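Local coordinates for protein ferritin (Mycoplasma penetrans, PDB 7DIE) that binds iron(III) in a 24-subunit shell and, as ferritins do, probably oxidises and stores the metal, at residues A[18-21]-A[22-26]; A[43-46]-A[47-51]; A[105-108]-A[109-112]; A[155-158]-A[159-163]. All blocks are in the same frame, centred on the assembly; numbering follows the deposited sequence. Where two conformers were deposited one is given.

Interaction 1 (A[18-21]-A[22-26]); sequences KHYN and VELCA
With chi1 at -176°, the His19 ring swings out opposite its own backbone N, and Glu23, one turn on, carries CG beside its backbone N and bends at chi2. The two side chains therefore converge, and His19 NE2 donates to Glu23 OE2 at 2.7 Å. The bond is short but far from straight, with an N-H...O angle of 134°. The ring and carboxylate planes stand 76° apart, and NE2 comes to OE2 from above the carboxylate plane. Close contact continues down the Glu23 chain, where CG lies 3.3 Å from His19 NE2 and 3.4 Å from His19 O. On another flank of the helix Tyr20 CE1 meets Leu24 CD2 at 4.2 Å.

Glu23 is held by three groups: OE2 is also hydrogen-bonded to His60 ND1, and OE1 forms a salt bridge with Lys56. Since His60 is an iron ligand, Glu23 is a second-shell residue that probably helps orient it, with His19 in turn holding Glu23. Within the ferritin four-helix bundle, this turn of helix 10-39 is wedged against two others: His19 ND1 bonds to Ser108 OG on helix 91-118, while Tyr20 and Leu24 lean on Met61 of helix 43-70.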
loop_
_atom_site.group_PDB
_atom_site.type_symbol
_atom_site.label_atom_id
_atom_site.label_comp_id
_atom_site.label_asym_id
_atom_site.label_seq_id
_atom_site.Cartn_x
_atom_site.Cartn_y
_atom_site.Cartn_z
ATOM N N LYS A 18 -2.126 42.708 34.266
ATOM C CA LYS A 18 -3.272 42.529 35.151
ATOM C C LYS A 18 -4.268 41.548 34.556
ATOM O O LYS A 18 -4.859 40.736 35.274
ATOM C CB LYS A 18 -3.957 43.870 35.421
ATOM C CG LYS A 18 -5.218 43.718 36.272
ATOM C CD LYS A 18 -5.910 45.043 36.532
ATOM C CE LYS A 18 -7.018 44.879 37.564
ATOM N NZ LYS A 18 -7.713 46.160 37.855
ATOM N N HIS A 19 -4.479 41.609 33.247
ATOM C CA HIS A 19 -5.414 40.652 32.678
ATOM C C HIS A 19 -4.878 39.220 32.776
ATOM O O HIS A 19 -5.653 38.276 32.981
ATOM C CB HIS A 19 -5.744 40.989 31.234
ATOM C CG HIS A 19 -6.767 40.058 30.683
ATOM N ND1 HIS A 19 -8.051 40.004 31.185
ATOM C CD2 HIS A 19 -6.663 39.050 29.788
ATOM C CE1 HIS A 19 -8.710 39.033 30.581
ATOM N NE2 HIS A 19 -7.891 38.442 29.729
ATOM N N TYR A 20 -3.563 39.030 32.633
ATOM C CA TYR A 20 -2.996 37.705 32.910
ATOM C C TYR A 20 -3.384 37.237 34.308
ATOM O O TYR A 20 -3.808 36.088 34.505
ATOM C CB TYR A 20 -1.470 37.734 32.750
ATOM C CG TYR A 20 -0.792 36.373 32.951
ATOM C CD1 TYR A 20 -0.599 35.853 34.219
ATOM C CD2 TYR A 20 -0.318 35.646 31.868
ATOM C CE1 TYR A 20 0.015 34.621 34.414
ATOM C CE2 TYR A 20 0.321 34.411 32.046
ATOM C CZ TYR A 20 0.485 33.907 33.327
ATOM O OH TYR A 20 1.102 32.681 33.544
ATOM N N ASN A 21 -3.241 38.121 35.305
ATOM C CA ASN A 21 -3.611 37.741 36.668
ATOM C C ASN A 21 -5.094 37.410 36.774
ATOM O O ASN A 21 -5.480 36.569 37.585
ATOM C CB ASN A 21 -3.246 38.863 37.654
ATOM C CG ASN A 21 -1.765 38.904 37.972
ATOM O OD1 ASN A 21 -1.310 38.275 38.928
ATOM N ND2 ASN A 21 -0.997 39.625 37.159
ATOM N N VAL A 22 -5.942 38.077 35.989
ATOM C CA VAL A 22 -7.374 37.791 36.049
ATOM C C VAL A 22 -7.680 36.434 35.422
ATOM O O VAL A 22 -8.508 35.664 35.941
ATOM C CB VAL A 22 -8.173 38.924 35.382
ATOM C CG1 VAL A 22 -9.649 38.535 35.253
ATOM C CG2 VAL A 22 -8.024 40.225 36.195
ATOM N N GLU A 23 -7.022 36.104 34.301
ATOM C CA GLU A 23 -7.207 34.760 33.730
ATOM C C GLU A 23 -6.679 33.678 34.670
ATOM O O GLU A 23 -7.267 32.592 34.779
ATOM C CB GLU A 23 -6.507 34.652 32.372
ATOM C CG GLU A 23 -6.976 35.680 31.325
ATOM C CD GLU A 23 -8.175 35.195 30.519
ATOM O OE1 GLU A 23 -8.872 34.250 30.967
ATOM O OE2 GLU A 23 -8.416 35.762 29.430
ATOM N N LEU A 24 -5.554 33.946 35.336
ATOM C CA LEU A 24 -5.018 32.997 36.308
ATOM C C LEU A 24 -5.913 32.910 37.535
ATOM O O LEU A 24 -6.058 31.840 38.134
ATOM C CB LEU A 24 -3.592 33.410 36.709
ATOM C CG LEU A 24 -2.901 32.595 37.810
ATOM C CD1 LEU A 24 -2.874 31.104 37.449
ATOM C CD2 LEU A 24 -1.471 33.145 38.058
ATOM N N CYS A 25 -6.518 34.028 37.935
ATOM C CA CYS A 25 -7.449 33.959 39.053
ATOM C C CYS A 25 -8.598 33.020 38.709
ATOM O O CYS A 25 -8.998 32.178 39.528
ATOM C CB CYS A 25 -7.954 35.369 39.395
ATOM S SG CYS A 25 -9.072 35.417 40.813
ATOM N N ALA A 26 -9.086 33.101 37.467
ATOM C CA ALA A 26 -10.137 32.206 36.997
ATOM C C ALA A 26 -9.663 30.763 37.002
ATOM O O ALA A 26 -10.368 29.873 37.485
ATOM C CB ALA A 26 -10.593 32.617 35.593
#

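Interaction 2 (A[43-46]-A[47-51]); sequences DNVA and AFFVK
From Asp43 to Val50 the backbone runs as regular alpha-helix, the opening turns of helix 43-70, one of the four long helices of the ferritin bundle. Ala47 N donates to Asp43 O at 3.0 Å, and the same i to i+4 pattern repeats as Phe48 N bonds to Asn44 O, Phe49 N to Val45 O and Val50 N to Ala46 O. The N-H...O angles stay between 153° and 160°, with no break in the pattern.

The side-chain contact is apolar and belongs to Val45 and Phe49, which lie alongside each other and point the same way. Val45 CG1 touches Phe49 CE2 at 3.7 Å and CD2 at 3.9 Å. Phe49 has CG beside its backbone N (chi1 -83°), which tips the ring back over the preceding turn, and CD2 comes to 3.4 Å from Val45 O. Phe48 has its CG anti to the backbone N, and its ring leads away from that turn; its CB lies 3.3 Å from Val45 O, and the same oxygen sits at the edge of the ring.

Val45 and Phe49 face the interior, packing on Ser37 of helix 10-39 and on helix 91-118 through Ile91, Val94 and Ala98. Ala46 and Val50 instead press on Met69 of the second subunit. Asp43, an iron(III)-binding residue, forms a salt bridge to Lys38 through OD1, and a bound iron(III) ion lies about 3 Å from the nearest atom of its side chain. Between the two phenylalanines, Phe48 CD2 sits 4.3 Å above the plane of the Phe49 ring, over its centre.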
loop_
_atom_site.group_PDB
_atom_site.type_symbol
_atom_site.label_atom_id
_atom_site.label_comp_id
_atom_site.label_asym_id
_atom_site.label_seq_id
_atom_site.Cartn_x
_atom_site.Cartn_y
_atom_site.Cartn_z
ATOM N N ASP A 43 -18.725 14.307 39.475
ATOM C CA ASP A 43 -17.484 13.970 38.772
ATOM C C ASP A 43 -17.353 14.702 37.426
ATOM O O ASP A 43 -16.258 15.153 37.067
ATOM C CB ASP A 43 -17.418 12.452 38.569
ATOM C CG ASP A 43 -16.095 11.992 37.981
ATOM O OD1 ASP A 43 -15.086 12.003 38.715
ATOM O OD2 ASP A 43 -16.068 11.599 36.790
ATOM N N ASN A 44 -18.443 14.807 36.656
ATOM C CA ASN A 44 -18.355 15.437 35.335
ATOM C C ASN A 44 -18.272 16.958 35.440
ATOM O O ASN A 44 -17.557 17.603 34.663
ATOM C CB ASN A 44 -19.540 15.029 34.467
ATOM C CG ASN A 44 -19.370 13.652 33.861
ATOM O OD1 ASN A 44 -18.254 13.151 33.733
ATOM N ND2 ASN A 44 -20.480 13.022 33.501
ATOM N N VAL A 45 -19.019 17.558 36.368
ATOM C CA VAL A 45 -18.845 18.988 36.611
ATOM C C VAL A 45 -17.410 19.268 37.045
ATOM O O VAL A 45 -16.794 20.252 36.623
ATOM C CB VAL A 45 -19.859 19.491 37.654
ATOM C CG1 VAL A 45 -19.638 20.990 37.899
ATOM C CG2 VAL A 45 -21.277 19.243 37.173
ATOM N N ALA A 46 -16.846 18.392 37.880
ATOM C CA ALA A 46 -15.451 18.559 38.291
ATOM C C ALA A 46 -14.516 18.528 37.083
ATOM O O ALA A 46 -13.608 19.358 36.961
ATOM C CB ALA A 46 -15.076 17.464 39.294
ATOM N N ALA A 47 -14.731 17.574 36.173
ATOM C CA ALA A 47 -13.899 17.478 34.971
ATOM C C ALA A 47 -14.075 18.695 34.076
ATOM O O ALA A 47 -13.120 19.155 33.435
ATOM C CB ALA A 47 -14.245 16.199 34.201
ATOM N N PHE A 48 -15.300 19.213 34.002
ATOM C CA PHE A 48 -15.552 20.462 33.291
ATOM C C PHE A 48 -14.689 21.596 33.833
ATOM O O PHE A 48 -14.114 22.379 33.066
ATOM C CB PHE A 48 -17.039 20.804 33.404
ATOM C CG PHE A 48 -17.395 22.172 32.906
ATOM C CD1 PHE A 48 -17.551 22.413 31.547
ATOM C CD2 PHE A 48 -17.613 23.210 33.800
ATOM C CE1 PHE A 48 -17.882 23.688 31.079
ATOM C CE2 PHE A 48 -17.942 24.491 33.340
ATOM C CZ PHE A 48 -18.073 24.726 31.978
ATOM N N PHE A 49 -14.621 21.727 35.155
ATOM C CA PHE A 49 -13.812 22.804 35.714
ATOM C C PHE A 49 -12.334 22.568 35.454
ATOM O O PHE A 49 -11.584 23.522 35.227
ATOM C CB PHE A 49 -14.099 22.966 37.202
ATOM C CG PHE A 49 -15.313 23.796 37.470
ATOM C CD1 PHE A 49 -15.373 25.118 37.031
ATOM C CD2 PHE A 49 -16.414 23.253 38.115
ATOM C CE1 PHE A 49 -16.512 25.885 37.256
ATOM C CE2 PHE A 49 -17.557 24.016 38.350
ATOM C CZ PHE A 49 -17.605 25.333 37.917
ATOM N N VAL A 50 -11.891 21.309 35.465
ATOM C CA VAL A 50 -10.493 21.054 35.119
ATOM C C VAL A 50 -10.224 21.488 33.685
ATOM O O VAL A 50 -9.180 22.081 33.380
ATOM C CB VAL A 50 -10.137 19.570 35.335
ATOM C CG1 VAL A 50 -8.755 19.291 34.759
ATOM C CG2 VAL A 50 -10.153 19.233 36.823
ATOM N N LYS A 51 -11.161 21.194 32.783
ATOM C CA LYS A 51 -10.999 21.603 31.392
ATOM C C LYS A 51 -10.947 23.120 31.272
ATOM O O LYS A 51 -10.100 23.661 30.551
ATOM C CB LYS A 51 -12.136 21.040 30.549
ATOM C CG LYS A 51 -12.092 21.470 29.071
ATOM C CD LYS A 51 -13.383 21.096 28.348
ATOM C CE LYS A 51 -13.501 21.819 27.002
ATOM N NZ LYS A 51 -14.675 21.343 26.185
#

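Interaction 3 (A[105-108]-A[109-112]); sequences VRES and VKNV
Val109 fits closely over the preceding turn: its CG2 lies 3.4 Å from Val105 O, the same carbonyl oxygen that accepts from Val109 N at 2.9 Å in an almost straight bond of 171°. Val112, three residues on, repeats the pattern, with CG2 3.4 Å from Ser108 O and its N-H bonded to that oxygen at 175°. In both valines CG2 stands beside the backbone N, which is what sets the methyl against the earlier carbonyl.

This inner flank of helix 91-118 faces the core of the ferritin four-helix bundle. Val105 packs on Ala26 of helix 10-39, and Val109 reaches Phe131, Val132 and Ser135 on helix 122-150. Val105 is also about 5 Å, side chain to side chain, from the iron ligand His60.

The outer flank is much looser, with Glu107 exposed to solvent and Lys110 partly so. The two run side by side in the same direction, but their side chains come closest at Glu107 OE2 and Lys110 CD, 4.0 Å apart. The Lys110 chain is extended until its last bond turns (chi4 -56°), and NZ ends 5.7 Å from Glu107 OE2, too far for a salt bridge; it makes a weak hydrogen bond to Lys120 O of the third subunit. Arg106, by contrast, is buried against that subunit, where its NE forms a salt bridge with Glu123.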
loop_
_atom_site.group_PDB
_atom_site.type_symbol
_atom_site.label_atom_id
_atom_site.label_comp_id
_atom_site.label_asym_id
_atom_site.label_seq_id
_atom_site.Cartn_x
_atom_site.Cartn_y
_atom_site.Cartn_z
ATOM N N VAL A 105 -13.686 38.035 34.008
ATOM C CA VAL A 105 -12.696 37.877 32.942
ATOM C C VAL A 105 -13.121 38.671 31.717
ATOM O O VAL A 105 -12.329 39.408 31.123
ATOM C CB VAL A 105 -12.506 36.388 32.578
ATOM C CG1 VAL A 105 -11.552 36.272 31.384
ATOM C CG2 VAL A 105 -11.996 35.595 33.736
ATOM N N ARG A 106 -14.381 38.502 31.309
ATOM C CA ARG A 106 -14.892 39.185 30.127
ATOM C C ARG A 106 -14.825 40.705 30.294
ATOM O O ARG A 106 -14.467 41.432 29.357
ATOM C CB ARG A 106 -16.323 38.712 29.865
ATOM C CG ARG A 106 -17.046 39.433 28.724
ATOM C CD ARG A 106 -18.392 38.759 28.480
ATOM N NE ARG A 106 -19.189 39.407 27.437
ATOM C CZ ARG A 106 -20.308 40.085 27.667
ATOM N NH1 ARG A 106 -20.755 40.216 28.915
ATOM N NH2 ARG A 106 -20.976 40.634 26.656
ATOM N N GLU A 107 -15.137 41.209 31.490
ATOM C CA GLU A 107 -15.047 42.663 31.682
ATOM C C GLU A 107 -13.602 43.143 31.637
ATOM O O GLU A 107 -13.318 44.227 31.111
ATOM C CB GLU A 107 -15.722 43.070 32.991
ATOM C CG GLU A 107 -17.251 43.053 32.873
ATOM C CD GLU A 107 -17.775 43.702 31.573
ATOM O OE1 GLU A 107 -18.370 42.973 30.712
ATOM O OE2 GLU A 107 -17.598 44.942 31.432
ATOM N N SER A 108 -12.675 42.350 32.186
ATOM C CA SER A 108 -11.252 42.658 32.065
ATOM C C SER A 108 -10.810 42.731 30.602
ATOM O O SER A 108 -10.136 43.686 30.193
ATOM C CB SER A 108 -10.429 41.618 32.832
ATOM O OG SER A 108 -9.087 42.032 32.911
ATOM N N VAL A 109 -11.160 41.720 29.798
ATOM C CA VAL A 109 -10.860 41.779 28.364
ATOM C C VAL A 109 -11.345 43.098 27.768
ATOM O O VAL A 109 -10.612 43.790 27.050
ATOM C CB VAL A 109 -11.489 40.581 27.625
ATOM C CG1 VAL A 109 -11.391 40.786 26.104
ATOM C CG2 VAL A 109 -10.805 39.277 28.043
ATOM N N LYS A 110 -12.601 43.449 28.033
ATOM C CA LYS A 110 -13.160 44.660 27.443
ATOM C C LYS A 110 -12.373 45.895 27.872
ATOM O O LYS A 110 -12.137 46.800 27.061
ATOM C CB LYS A 110 -14.635 44.794 27.829
ATOM C CG LYS A 110 -15.386 45.950 27.162
ATOM C CD LYS A 110 -16.863 45.917 27.578
ATOM C CE LYS A 110 -17.732 46.875 26.786
ATOM N NZ LYS A 110 -17.243 48.270 26.869
ATOM N N ASN A 111 -11.955 45.948 29.145
ATOM C CA ASN A 111 -11.222 47.115 29.639
ATOM C C ASN A 111 -9.880 47.259 28.937
ATOM O O ASN A 111 -9.531 48.344 28.459
ATOM C CB ASN A 111 -11.012 47.024 31.153
ATOM C CG ASN A 111 -10.454 48.313 31.742
ATOM O OD1 ASN A 111 -11.010 49.393 31.527
ATOM N ND2 ASN A 111 -9.347 48.210 32.474
ATOM N N VAL A 112 -9.105 46.174 28.877
ATOM C CA VAL A 112 -7.806 46.241 28.209
ATOM C C VAL A 112 -7.988 46.574 26.737
ATOM O O VAL A 112 -7.215 47.343 26.154
ATOM C CB VAL A 112 -7.027 44.921 28.386
ATOM C CG1 VAL A 112 -5.650 45.051 27.716
ATOM C CG2 VAL A 112 -6.878 44.581 29.878
#

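Interaction 4 (A[155-158]-A[159-163]); sequences NLIN and IENIV
Glu160 and Leu156 lie side by side on the short fifth helix, 156-164, which follows the four-helix bundle in the ferritin chain. Asn155 occupies its N-cap position, and its carbonyl O accepts the first of the i to i+4 bonds, from Ile159 N at 3.2 Å.

The Glu160 side chain can be followed outward. CB rests 3.4 Å from Leu156 O. CG, lying beside the backbone N with chi1 at -80°, stays over the same turn, 3.3 Å from Leu156 O and 4.0 Å from Leu156 CD2. A bend at chi2 (-69°) then turns CD away from Leu156 and carries both oxygens onto the start of helix 43-70, where OE1 accepts from Asn44 N and OE2 from Val45 N. One carboxylate thus grips two successive backbone N-H groups at a helix N-terminus, a setting that would probably favour its charged form.

Ile159 and Val163 pack against Val45, so the short helix adheres to the bundle along its apolar flank as well. Two neighbouring chains also meet it: Leu156 touches Ser151 of the fourth subunit, and Ile162 touches Asn161 of the fifth. Such packing is consistent with the usual ferritin assembly, in which the fifth helices gather round a fourfold axis.

Further along, the nearest atom of the Asn161 side chain lies about 3 Å from a bound iron(III) ion. This side chain runs alongside Ile157, and its OD1 sits 3.6 Å from Ile157 CG2.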
loop_
_atom_site.group_PDB
_atom_site.type_symbol
_atom_site.label_atom_id
_atom_site.label_comp_id
_atom_site.label_asym_id
_atom_site.label_seq_id
_atom_site.Cartn_x
_atom_site.Cartn_y
_atom_site.Cartn_z
ATOM N N ASN A 155 -32.062 16.541 38.630
ATOM C CA ASN A 155 -31.400 15.778 39.658
ATOM C C ASN A 155 -29.908 15.641 39.371
ATOM O O ASN A 155 -29.467 16.035 38.345
ATOM C CB ASN A 155 -32.065 14.449 39.906
ATOM C CG ASN A 155 -32.070 13.558 38.703
ATOM O OD1 ASN A 155 -33.049 12.938 38.414
ATOM N ND2 ASN A 155 -30.987 13.471 38.048
ATOM N N LEU A 156 -29.156 15.088 40.296
ATOM C CA LEU A 156 -27.704 15.025 40.122
ATOM C C LEU A 156 -27.337 14.260 38.862
ATOM O O LEU A 156 -26.349 14.585 38.188
ATOM C CB LEU A 156 -27.055 14.377 41.348
ATOM C CG LEU A 156 -25.547 14.075 41.345
ATOM C CD1 LEU A 156 -24.991 14.128 42.757
ATOM C CD2 LEU A 156 -25.259 12.693 40.728
ATOM N N ILE A 157 -28.091 13.203 38.556
ATOM C CA ILE A 157 -27.767 12.404 37.381
ATOM C C ILE A 157 -28.030 13.197 36.102
ATOM O O ILE A 157 -27.227 13.154 35.160
ATOM C CB ILE A 157 -28.534 11.072 37.423
ATOM C CG1 ILE A 157 -28.033 10.221 38.604
ATOM C CG2 ILE A 157 -28.332 10.296 36.130
ATOM C CD1 ILE A 157 -28.745 8.876 38.716
ATOM N N ASN A 158 -29.086 13.964 36.052
ATOM C CA ASN A 158 -29.368 14.780 34.905
ATOM C C ASN A 158 -28.207 15.752 34.658
ATOM O O ASN A 158 -27.732 15.877 33.582
ATOM C CB ASN A 158 -30.623 15.623 35.114
ATOM C CG ASN A 158 -31.891 14.817 35.275
ATOM O OD1 ASN A 158 -32.077 13.775 34.693
ATOM N ND2 ASN A 158 -32.784 15.360 36.017
ATOM N N ILE A 159 -27.789 16.437 35.705
ATOM C CA ILE A 159 -26.705 17.410 35.596
ATOM C C ILE A 159 -25.440 16.730 35.103
ATOM O O ILE A 159 -24.775 17.208 34.174
ATOM C CB ILE A 159 -26.477 18.098 36.957
ATOM C CG1 ILE A 159 -27.656 19.017 37.296
ATOM C CG2 ILE A 159 -25.136 18.852 36.991
ATOM C CD1 ILE A 159 -27.661 19.441 38.765
ATOM N N GLU A 160 -25.084 15.614 35.738
ATOM C CA GLU A 160 -23.877 14.880 35.369
ATOM C C GLU A 160 -23.932 14.402 33.923
ATOM O O GLU A 160 -22.934 14.484 33.191
ATOM C CB GLU A 160 -23.698 13.693 36.322
ATOM C CG GLU A 160 -23.081 14.109 37.658
ATOM C CD GLU A 160 -21.628 14.522 37.478
ATOM O OE1 GLU A 160 -20.766 13.638 37.326
ATOM O OE2 GLU A 160 -21.346 15.728 37.467
ATOM N N ASN A 161 -25.061 13.902 33.508
ATOM C CA ASN A 161 -25.207 13.448 32.166
ATOM C C ASN A 161 -25.014 14.530 31.125
ATOM O O ASN A 161 -24.319 14.335 30.195
ATOM C CB ASN A 161 -26.567 12.791 31.946
ATOM C CG ASN A 161 -26.626 11.379 32.443
ATOM O OD1 ASN A 161 -27.671 10.859 32.638
ATOM N ND2 ASN A 161 -25.526 10.779 32.634
ATOM N N ILE A 162 -25.657 15.662 31.284
ATOM C CA ILE A 162 -25.566 16.688 30.243
ATOM C C ILE A 162 -24.204 17.382 30.281
ATOM O O ILE A 162 -23.637 17.720 29.235
ATOM C CB ILE A 162 -26.736 17.692 30.342
ATOM C CG1 ILE A 162 -26.788 18.565 29.080
ATOM C CG2 ILE A 162 -26.638 18.565 31.583
ATOM C CD1 ILE A 162 -28.165 19.080 28.761
ATOM N N VAL A 163 -23.641 17.581 31.472
ATOM C CA VAL A 163 -22.313 18.186 31.549
ATOM C C VAL A 163 -21.271 17.252 30.951
ATOM O O VAL A 163 -20.307 17.708 30.323
ATOM C CB VAL A 163 -21.977 18.566 33.002
ATOM C CG1 VAL A 163 -20.507 19.027 33.113
ATOM C CG2 VAL A 163 -22.931 19.671 33.482
#

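From the N terminus the four contacts follow in series, and none nests within or crosses another. Each joins neighbouring turns of a single helix and closes no loop; the tertiary ties come from where these helices touch. Interaction 1, on helix 10-39, meets interaction 3, on helix 91-118, with centres about 10 Å apart, joining two bundle helices beside the iron site. Interaction 2, at the start of helix 43-70, meets interaction 4, joining the bundle to the C-terminal short helix. These two pairs remain separate, with interactions 2 and 3 on opposite sides of the chain's centre. Interactions 1 and 2 both border the second subunit, interaction 3 the third, and interaction 4 the fourth and fifth.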